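Long-range contacts in putative phthiocerol dimycocerosate transporter LppX (PDB 2BYO), which probably carries phthiocerol dimycocerosates, large cell-wall lipids, from the cell membrane to the outer membrane in the hydrophobic cavity of a beta half-barrel: residues S165-I173 and V182-S190; Q123-Q134 and K146-S155. All blocks are in the same frame, centred on the assembly; numbering follows the deposited sequence.

Contacts 1 and 2 are two antiparallel hairpins that follow one another along the chain, with centres about 9 Å apart. Strands 142-151 and 167-174 are neighbours in the same sheet and join the hairpins edge to edge. Arg167 O lies 2.8 Å from Ile151 N, a probable hydrogen bond. Ala169 CB packs at 3.3 Å against Ile151 CD1. Helix 153-159 leads from contact 2 into contact 1. Both contacts line the lipid cavity. Val171 of contact 1 and Gln123, Leu125 and Ile151 of contact 2 belong to the docosahexaenoic acid pocket. Ala184 and Ser185 of contact 1 touch an alpha-linolenic acid.

Contact 1. Residues S165-I173 and V182-S190. With LNL (alpha-linolenic acid), chain K.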
loop_
_atom_site.group_PDB
_atom_site.type_symbol
_atom_site.label_atom_id
_atom_site.label_comp_id
_atom_site.label_asym_id
_atom_site.label_seq_id
_atom_site.Cartn_x
_atom_site.Cartn_y
_atom_site.Cartn_z
ATOM N N SER A 165 7.805 6.596 16.474
ATOM C CA SER A 165 7.623 5.382 17.268
ATOM C C SER A 165 7.133 4.226 16.428
ATOM O O SER A 165 6.729 4.400 15.263
ATOM C CB SER A 165 6.660 5.624 18.443
ATOM O OG SER A 165 5.332 5.878 17.998
ATOM N N ALA A 166 7.186 3.040 17.026
ATOM C CA ALA A 166 6.621 1.843 16.416
ATOM C C ALA A 166 5.105 2.000 16.342
ATOM O O ALA A 166 4.488 2.530 17.267
ATOM C CB ALA A 166 6.995 0.604 17.224
ATOM N N ARG A 167 4.506 1.550 15.244
ATOM C CA ARG A 167 3.074 1.738 15.027
ATOM C C ARG A 167 2.352 0.415 14.770
ATOM O O ARG A 167 2.952 -0.515 14.230
ATOM C CB ARG A 167 2.842 2.694 13.856
ATOM C CG ARG A 167 3.443 4.099 14.039
ATOM C CD ARG A 167 2.973 4.808 15.303
ATOM N NE ARG A 167 1.518 4.798 15.433
ATOM C CZ ARG A 167 0.849 5.122 16.543
ATOM N NH1 ARG A 167 1.494 5.499 17.644
ATOM N NH2 ARG A 167 -0.483 5.068 16.554
ATOM N N PRO A 168 1.067 0.327 15.175
ATOM C CA PRO A 168 0.278 -0.860 14.878
ATOM C C PRO A 168 -0.080 -0.931 13.396
ATOM O O PRO A 168 -0.326 0.094 12.758
ATOM C CB PRO A 168 -0.990 -0.702 15.727
ATOM C CG PRO A 168 -0.982 0.661 16.275
ATOM C CD PRO A 168 0.315 1.329 15.955
ATOM N N ALA A 169 -0.078 -2.144 12.871
ATOM C CA ALA A 169 -0.455 -2.401 11.504
ATOM C C ALA A 169 -1.306 -3.667 11.463
ATOM O O ALA A 169 -1.343 -4.442 12.439
ATOM C CB ALA A 169 0.783 -2.554 10.639
ATOM N N THR A 170 -1.997 -3.856 10.342
ATOM C CA THR A 170 -2.844 -5.021 10.130
ATOM C C THR A 170 -2.748 -5.468 8.677
ATOM O O THR A 170 -2.623 -4.632 7.782
ATOM C CB THR A 170 -4.317 -4.711 10.435
ATOM O OG1 THR A 170 -4.426 -4.090 11.724
ATOM C CG2 THR A 170 -5.171 -6.024 10.413
ATOM N N VAL A 171 -2.770 -6.780 8.451
ATOM C CA VAL A 171 -2.874 -7.323 7.098
ATOM C C VAL A 171 -4.018 -8.325 7.055
ATOM O O VAL A 171 -4.299 -8.996 8.055
ATOM C CB VAL A 171 -1.567 -8.018 6.610
ATOM C CG1 VAL A 171 -0.411 -7.014 6.555
ATOM C CG2 VAL A 171 -1.202 -9.222 7.474
ATOM N N TRP A 172 -4.662 -8.413 5.895
ATOM C CA TRP A 172 -5.734 -9.363 5.650
ATOM C C TRP A 172 -5.353 -10.210 4.451
ATOM O O TRP A 172 -5.194 -9.689 3.336
ATOM C CB TRP A 172 -7.028 -8.622 5.359
ATOM C CG TRP A 172 -7.672 -7.948 6.544
ATOM C CD1 TRP A 172 -8.664 -8.461 7.326
ATOM C CD2 TRP A 172 -7.406 -6.629 7.050
ATOM N NE1 TRP A 172 -9.023 -7.558 8.294
ATOM C CE2 TRP A 172 -8.267 -6.425 8.154
ATOM C CE3 TRP A 172 -6.516 -5.605 6.693
ATOM C CZ2 TRP A 172 -8.276 -5.235 8.891
ATOM C CZ3 TRP A 172 -6.524 -4.426 7.427
ATOM C CH2 TRP A 172 -7.393 -4.255 8.520
ATOM N N ILE A 173 -5.208 -11.513 4.684
ATOM C CA ILE A 173 -4.623 -12.424 3.715
ATOM C C ILE A 173 -5.661 -13.437 3.291
ATOM O O ILE A 173 -6.206 -14.154 4.126
ATOM C CB ILE A 173 -3.386 -13.160 4.300
ATOM C CG1 ILE A 173 -2.302 -12.143 4.679
ATOM C CG2 ILE A 173 -2.822 -14.173 3.295
ATOM C CD1 ILE A 173 -1.262 -12.696 5.611
ATOM N N VAL A 182 -5.168 -8.901 0.513
ATOM C CA VAL A 182 -6.414 -8.201 0.164
ATOM C C VAL A 182 -6.386 -6.775 0.730
ATOM O O VAL A 182 -6.758 -5.808 0.055
ATOM C CB VAL A 182 -7.661 -8.971 0.670
ATOM C CG1 VAL A 182 -8.949 -8.219 0.326
ATOM C CG2 VAL A 182 -7.698 -10.365 0.080
ATOM N N ARG A 183 -5.900 -6.651 1.959
ATOM C CA ARG A 183 -5.800 -5.361 2.597
ATOM C C ARG A 183 -4.610 -5.288 3.560
ATOM O O ARG A 183 -4.182 -6.295 4.155
ATOM C CB ARG A 183 -7.124 -5.049 3.316
ATOM C CG ARG A 183 -7.225 -3.683 4.001
ATOM C CD ARG A 183 -8.660 -3.409 4.454
ATOM N NE ARG A 183 -9.530 -3.134 3.310
ATOM C CZ ARG A 183 -10.852 -3.020 3.375
ATOM N NH1 ARG A 183 -11.492 -3.187 4.525
ATOM N NH2 ARG A 183 -11.545 -2.750 2.273
ATOM N N ALA A 184 -4.080 -4.075 3.685
ATOM C CA ALA A 184 -3.045 -3.756 4.650
ATOM C C ALA A 184 -3.298 -2.352 5.157
ATOM O O ALA A 184 -3.646 -1.461 4.386
ATOM C CB ALA A 184 -1.683 -3.850 4.000
ATOM N N SER A 185 -3.137 -2.147 6.451
ATOM C CA SER A 185 -3.329 -0.828 7.004
ATOM C C SER A 185 -2.380 -0.555 8.173
ATOM O O SER A 185 -1.882 -1.477 8.819
ATOM C CB SER A 185 -4.795 -0.613 7.409
ATOM O OG SER A 185 -5.099 -1.247 8.625
ATOM N N ILE A 186 -2.128 0.727 8.398
ATOM C CA ILE A 186 -1.247 1.174 9.450
ATOM C C ILE A 186 -1.911 2.358 10.141
ATOM O O ILE A 186 -2.507 3.224 9.492
ATOM C CB ILE A 186 0.171 1.512 8.918
ATOM C CG1 ILE A 186 1.119 1.847 10.074
ATOM C CG2 ILE A 186 0.139 2.642 7.890
ATOM C CD1 ILE A 186 2.573 1.918 9.658
ATOM N N ASP A 187 -1.828 2.354 11.463
ATOM C CA ASP A 187 -2.379 3.411 12.289
ATOM C C ASP A 187 -1.189 4.242 12.689
ATOM O O ASP A 187 -0.382 3.821 13.514
ATOM C CB ASP A 187 -3.084 2.815 13.503
ATOM C CG ASP A 187 -3.400 3.841 14.578
ATOM O OD1 ASP A 187 -3.583 5.052 14.282
ATOM O OD2 ASP A 187 -3.481 3.408 15.746
ATOM N N LEU A 188 -1.070 5.398 12.050
ATOM C CA LEU A 188 -0.035 6.345 12.345
ATOM C C LEU A 188 -0.595 7.194 13.496
ATOM O O LEU A 188 -1.772 7.094 13.832
ATOM C CB LEU A 188 0.278 7.185 11.102
ATOM C CG LEU A 188 0.536 6.383 9.812
ATOM C CD1 LEU A 188 0.400 7.268 8.570
ATOM C CD2 LEU A 188 1.906 5.719 9.849
ATOM N N GLY A 189 0.230 8.007 14.120
ATOM C CA GLY A 189 -0.266 8.816 15.244
ATOM C C GLY A 189 -1.448 9.691 14.836
ATOM O O GLY A 189 -2.526 9.625 15.440
ATOM N N SER A 190 -1.244 10.470 13.777
ATOM C CA SER A 190 -2.198 11.473 13.320
ATOM C C SER A 190 -3.329 10.918 12.453
ATOM O O SER A 190 -4.361 11.569 12.275
ATOM C CB SER A 190 -1.447 12.528 12.503
ATOM O OG SER A 190 -0.777 11.902 11.409
HETATM O O1 LNL K . 4.792 4.569 -5.775
HETATM C C1 LNL K . 3.730 4.627 -6.442
HETATM O O2 LNL K . 2.857 5.498 -6.220
HETATM C C2 LNL K . 3.507 3.630 -7.565
HETATM C C3 LNL K . 2.643 2.454 -7.124
HETATM C C4 LNL K . 1.147 2.787 -7.126
HETATM C C5 LNL K . 0.489 2.885 -5.740
HETATM C C6 LNL K . 0.855 1.749 -4.768
HETATM C C7 LNL K . 0.676 2.190 -3.313
HETATM C C8 LNL K . 1.933 2.833 -2.715
HETATM C C9 LNL K . 2.075 2.543 -1.218
HETATM C C10 LNL K . 1.822 3.758 -0.327
HETATM C C11 LNL K . 0.403 3.713 0.206
HETATM C C12 LNL K . 0.008 2.911 1.205
HETATM C C13 LNL K . 0.931 1.959 1.942
HETATM C C14 LNL K . 0.145 0.830 2.610
HETATM C C15 LNL K . -0.273 1.129 4.051
HETATM C C16 LNL K . -0.216 -0.123 4.926
HETATM C C17 LNL K . 1.219 -0.504 5.301
HETATM C C18 LNL K . 1.291 -1.656 6.285
HETATM O O HOH W 1 -3.929 -0.993 11.472
#
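Trp172 and Arg183 form a hydrogen-bonded pair, and their side chains lie against each other on one face of the sheet. The aliphatic part of Arg183 runs over one face of the indole. Arg183 CD makes a CH-pi contact, 4.1 Å from the centre of the six-membered ring of Trp172 and 26° off the normal. Arg183 CG comes closer to the rim, 3.4 Å from CE3 of Trp172. Thr170 CG2 lies over the opposite face of the indole, towards the rim. Arg183 CG is anti to the backbone N (chi1 -177°), which carries the chain across the ring. The guanidinium is steeply turned to the ring plane and does not stack on it. Its NE bonds instead to Thr196, while Trp172 NE1 bonds to Glu137. Ser185 OG sits at the indole edge, 3.7 Å from CZ3 of Trp172. One water links this hydroxyl to Thr170 OG1.

At the other end, Arg167 bends at chi2 and chi3 and folds its guanidinium towards Asp187. NE and NH2 both reach one atom, the backbone O of Asp187. The bond from Arg167 NE to Asp187 O is 2.9 Å long and nearly straight (163°). The NH2 bond is longer and comes from above the carbonyl plane. Arg167 NH2 also forms a long salt bridge of 3.5 Å to Asp187 OD2, with guanidinium and carboxylate planes close to perpendicular. Gly189 N lies over one face of the guanidinium.

Ala169, Val171, Ala184 and Ile186 occupy the other face of the sheet. Ile186 CG2 is 4.1 Å from C16 of the alpha-linolenic acid. Val182 and Arg183 both oppose Trp172, which makes a classic beta bulge. This is an antiparallel hairpin of the LppX half-barrel, with its aliphatic face turned to the lipid cavity.

Contact 2. Residues Q123-Q134 and K146-S155; sequences QLLSGVTNLQAQ and KITGTIPASS. With HXA (docosa-4,7,10,13,16,19-hexaenoic acid), chain I.
Gln123 reaches from a loop to cross the side chain of Ile151 beside the docosahexaenoic acid. Gln123 CB lies 4.1 Å from Ser155 OG. CG takes the place between the backbone N and the carbonyl carbon (chi1 57°), and the chain then runs on extended at chi2. Gln123 CD comes to 3.6 Å from C18 of the lipid. Gln123 OE1 is nearer still, 3.3 Å from the same C18. Gln123 NE2 rests 4.0 Å from Ile151 CG2, where the two side chains cross at about a right angle. Ile151 CD1 in turn meets C20 of the lipid. Gln123 is poorly ordered.

Beyond Gly127, whose O touches the Pro152 ring, the segments pair as antiparallel strands. Thr129 and Thr150 exchange two backbone hydrogen bonds, as do Gln132 and Thr148. The register slips by one residue between these pairs, a beta bulge at Asn130 and Leu131. One water bridges Asn130 O to Thr148 OG1, and another joins Asn130 ND2 to Thr150 OG1. Gln132 NE2 donates to Asn130 OD1 at 2.9 Å. On the other side, Leu131 CD2 packs 4.2 Å from Ile147 CG2.

Strand pairing and water bridges thus satisfy the threonine side. The lipid side is mostly apolar but includes the Gln123 amide, which meets the acyl chain by van der Waals contact, its buried NE2 without a polar partner in the model.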
loop_
_atom_site.group_PDB
_atom_site.type_symbol
_atom_site.label_atom_id
_atom_site.label_comp_id
_atom_site.label_asym_id
_atom_site.label_seq_id
_atom_site.Cartn_x
_atom_site.Cartn_y
_atom_site.Cartn_z
ATOM N N GLN A 123 9.838 -5.483 3.760
ATOM C CA GLN A 123 10.428 -4.679 4.822
ATOM C C GLN A 123 11.150 -5.660 5.726
ATOM O O GLN A 123 10.929 -6.871 5.604
ATOM C CB GLN A 123 9.333 -3.952 5.610
ATOM C CG GLN A 123 8.268 -4.876 6.228
ATOM C CD GLN A 123 7.338 -4.137 7.170
ATOM O OE1 GLN A 123 6.560 -3.279 6.750
ATOM N NE2 GLN A 123 7.416 -4.466 8.455
ATOM N N LEU A 124 11.995 -5.183 6.634
ATOM C CA LEU A 124 12.546 -6.099 7.624
ATOM C C LEU A 124 11.369 -6.599 8.468
ATOM O O LEU A 124 10.987 -5.995 9.475
ATOM C CB LEU A 124 13.669 -5.468 8.457
ATOM C CG LEU A 124 14.985 -5.152 7.714
ATOM C CD1 LEU A 124 16.176 -5.190 8.680
ATOM C CD2 LEU A 124 15.256 -6.091 6.525
ATOM N N LEU A 125 10.780 -7.695 7.979
ATOM C CA LEU A 125 9.656 -8.380 8.610
ATOM C C LEU A 125 10.048 -8.931 9.967
ATOM O O LEU A 125 9.213 -9.042 10.853
ATOM C CB LEU A 125 9.149 -9.529 7.726
ATOM C CG LEU A 125 7.922 -9.279 6.854
ATOM C CD1 LEU A 125 7.691 -10.484 5.971
ATOM C CD2 LEU A 125 6.691 -9.002 7.704
ATOM N N SER A 126 11.310 -9.323 10.115
ATOM C CA SER A 126 11.914 -9.363 11.437
ATOM C C SER A 126 12.081 -7.893 11.783
ATOM O O SER A 126 12.501 -7.100 10.946
ATOM C CB SER A 126 13.257 -10.087 11.430
ATOM O OG SER A 126 13.757 -10.234 12.751
ATOM N N GLY A 127 11.736 -7.526 13.007
ATOM C CA GLY A 127 11.533 -6.125 13.346
ATOM C C GLY A 127 10.063 -5.964 13.639
ATOM O O GLY A 127 9.691 -5.266 14.577
ATOM N N VAL A 128 9.226 -6.624 12.836
ATOM C CA VAL A 128 7.804 -6.720 13.150
ATOM C C VAL A 128 7.662 -7.549 14.429
ATOM O O VAL A 128 8.211 -8.649 14.537
ATOM C CB VAL A 128 6.975 -7.350 12.009
ATOM C CG1 VAL A 128 5.514 -7.510 12.421
ATOM C CG2 VAL A 128 7.071 -6.500 10.757
ATOM N N THR A 129 6.952 -6.984 15.403
ATOM C CA THR A 129 6.724 -7.634 16.692
ATOM C C THR A 129 5.235 -7.828 16.953
ATOM O O THR A 129 4.388 -7.285 16.246
ATOM C CB THR A 129 7.339 -6.822 17.841
ATOM O OG1 THR A 129 6.903 -5.465 17.760
ATOM C CG2 THR A 129 8.845 -6.870 17.772
ATOM N N ASN A 130 4.938 -8.640 17.960
ATOM C CA ASN A 130 3.590 -8.798 18.480
ATOM C C ASN A 130 2.587 -9.182 17.422
ATOM O O ASN A 130 1.511 -8.586 17.332
ATOM C CB ASN A 130 3.140 -7.514 19.202
ATOM C CG ASN A 130 1.976 -7.760 20.179
ATOM O OD1 ASN A 130 1.580 -8.907 20.425
ATOM N ND2 ASN A 130 1.440 -6.682 20.742
ATOM N N LEU A 131 2.947 -10.169 16.602
ATOM C CA LEU A 131 2.033 -10.690 15.592
ATOM C C LEU A 131 0.886 -11.401 16.288
ATOM O O LEU A 131 1.116 -12.206 17.164
ATOM C CB LEU A 131 2.750 -11.648 14.628
ATOM C CG LEU A 131 3.736 -10.992 13.647
ATOM C CD1 LEU A 131 4.406 -12.053 12.782
ATOM C CD2 LEU A 131 3.033 -9.963 12.774
ATOM N N GLN A 132 -0.347 -11.081 15.910
ATOM C CA GLN A 132 -1.532 -11.710 16.507
ATOM C C GLN A 132 -2.511 -12.091 15.405
ATOM O O GLN A 132 -2.854 -11.268 14.548
ATOM C CB GLN A 132 -2.223 -10.760 17.497
ATOM C CG GLN A 132 -1.528 -10.596 18.839
ATOM C CD GLN A 132 -2.169 -9.501 19.704
ATOM O OE1 GLN A 132 -3.402 -9.352 19.749
ATOM N NE2 GLN A 132 -1.330 -8.736 20.399
ATOM N N ALA A 133 -2.952 -13.343 15.440
ATOM C CA ALA A 133 -3.944 -13.837 14.516
ATOM C C ALA A 133 -5.326 -13.508 15.075
ATOM O O ALA A 133 -5.759 -14.111 16.052
ATOM C CB ALA A 133 -3.775 -15.342 14.329
ATOM N N GLN A 134 -6.019 -12.564 14.443
ATOM C CA GLN A 134 -7.286 -12.061 14.978
ATOM C C GLN A 134 -8.494 -12.806 14.435
ATOM O O GLN A 134 -9.627 -12.483 14.777
ATOM C CB GLN A 134 -7.445 -10.576 14.672
ATOM C CG GLN A 134 -6.312 -9.689 15.145
ATOM C CD GLN A 134 -6.281 -9.482 16.641
ATOM O OE1 GLN A 134 -5.422 -8.759 17.163
ATOM N NE2 GLN A 134 -7.217 -10.103 17.345
ATOM N N LYS A 146 -6.988 -12.165 9.356
ATOM C CA LYS A 146 -6.592 -10.872 9.878
ATOM C C LYS A 146 -5.450 -11.086 10.856
ATOM O O LYS A 146 -5.582 -11.857 11.797
ATOM C CB LYS A 146 -7.768 -10.192 10.578
ATOM C CG LYS A 146 -7.467 -8.796 11.088
ATOM C CD LYS A 146 -8.617 -8.268 11.936
ATOM C CE LYS A 146 -8.351 -6.837 12.418
ATOM N NZ LYS A 146 -9.444 -6.341 13.298
ATOM N N ILE A 147 -4.323 -10.434 10.603
ATOM C CA ILE A 147 -3.160 -10.530 11.465
ATOM C C ILE A 147 -2.687 -9.126 11.772
ATOM O O ILE A 147 -2.426 -8.343 10.863
ATOM C CB ILE A 147 -2.001 -11.330 10.821
ATOM C CG1 ILE A 147 -2.470 -12.733 10.446
ATOM C CG2 ILE A 147 -0.799 -11.427 11.794
ATOM C CD1 ILE A 147 -1.439 -13.556 9.721
ATOM N N THR A 148 -2.596 -8.817 13.060
ATOM C CA THR A 148 -2.099 -7.538 13.523
ATOM C C THR A 148 -0.664 -7.694 13.969
ATOM O O THR A 148 -0.216 -8.785 14.287
ATOM C CB THR A 148 -2.919 -7.011 14.715
ATOM O OG1 THR A 148 -2.942 -8.000 15.752
ATOM C CG2 THR A 148 -4.339 -6.702 14.293
ATOM N N GLY A 149 0.046 -6.584 14.030
ATOM C CA GLY A 149 1.453 -6.598 14.418
ATOM C C GLY A 149 1.914 -5.181 14.643
ATOM O O GLY A 149 1.179 -4.240 14.349
ATOM N N THR A 150 3.126 -5.033 15.163
ATOM C CA THR A 150 3.690 -3.728 15.439
ATOM C C THR A 150 4.937 -3.539 14.567
ATOM O O THR A 150 5.816 -4.396 14.534
ATOM C CB THR A 150 3.978 -3.594 16.937
ATOM O OG1 THR A 150 2.725 -3.553 17.637
ATOM C CG2 THR A 150 4.788 -2.334 17.258
ATOM N N ILE A 151 4.973 -2.425 13.838
ATOM C CA ILE A 151 6.036 -2.141 12.876
ATOM C C ILE A 151 7.014 -1.139 13.494
ATOM O O ILE A 151 6.596 -0.111 14.013
ATOM C CB ILE A 151 5.435 -1.600 11.546
ATOM C CG1 ILE A 151 4.499 -2.657 10.941
ATOM C CG2 ILE A 151 6.533 -1.230 10.549
ATOM C CD1 ILE A 151 3.907 -2.285 9.591
ATOM N N PRO A 152 8.325 -1.440 13.444
ATOM C CA PRO A 152 9.307 -0.552 14.059
ATOM C C PRO A 152 9.383 0.792 13.348
ATOM O O PRO A 152 9.160 0.861 12.140
ATOM C CB PRO A 152 10.625 -1.313 13.909
ATOM C CG PRO A 152 10.407 -2.294 12.833
ATOM C CD PRO A 152 8.951 -2.597 12.778
ATOM N N ALA A 153 9.684 1.844 14.102
ATOM C CA ALA A 153 9.713 3.210 13.574
ATOM C C ALA A 153 10.484 3.315 12.256
ATOM O O ALA A 153 10.047 3.994 11.333
ATOM C CB ALA A 153 10.305 4.156 14.598
ATOM N N SER A 154 11.617 2.620 12.175
ATOM C CA SER A 154 12.485 2.667 11.001
ATOM C C SER A 154 11.738 2.262 9.737
ATOM O O SER A 154 11.943 2.849 8.677
ATOM C CB SER A 154 13.721 1.779 11.202
ATOM O OG SER A 154 13.359 0.417 11.344
ATOM N N SER A 155 10.863 1.266 9.851
ATOM C CA SER A 155 10.013 0.880 8.736
ATOM C C SER A 155 8.842 1.836 8.548
ATOM O O SER A 155 8.420 2.075 7.418
ATOM C CB SER A 155 9.500 -0.546 8.902
ATOM O OG SER A 155 10.555 -1.459 8.679
HETATM C C1 HXA I . 8.023 -5.679 -5.651
HETATM O O1 HXA I . 9.140 -5.728 -6.222
HETATM O O2 HXA I . 7.895 -5.510 -4.418
HETATM C C2 HXA I . 6.781 -5.846 -6.504
HETATM C C3 HXA I . 5.689 -4.844 -6.115
HETATM C C4 HXA I . 4.827 -4.455 -7.322
HETATM C C5 HXA I . 3.386 -4.965 -7.234
HETATM C C6 HXA I . 2.373 -3.842 -6.982
HETATM C C7 HXA I . 1.678 -3.978 -5.634
HETATM C C8 HXA I . 1.287 -2.616 -5.075
HETATM C C9 HXA I . 0.567 -2.762 -3.733
HETATM C C10 HXA I . 1.416 -2.327 -2.537
HETATM C C11 HXA I . 2.158 -3.486 -1.865
HETATM C C12 HXA I . 1.533 -3.899 -0.530
HETATM C C13 HXA I . 2.065 -3.081 0.654
HETATM C C14 HXA I . 3.057 -3.856 1.529
HETATM C C15 HXA I . 2.555 -4.012 2.966
HETATM C C16 HXA I . 3.620 -4.667 3.841
HETATM C C17 HXA I . 3.031 -5.284 5.105
HETATM C C18 HXA I . 4.074 -5.312 6.227
HETATM C C19 HXA I . 3.787 -6.380 7.280
HETATM C C20 HXA I . 2.794 -5.883 8.326
HETATM C C21 HXA I . 2.548 -6.934 9.408
HETATM C C22 HXA I . 1.232 -6.748 10.143
HETATM O O HOH W 2 -0.844 -7.137 17.457
HETATM O O HOH W 3 3.170 -4.150 20.245
#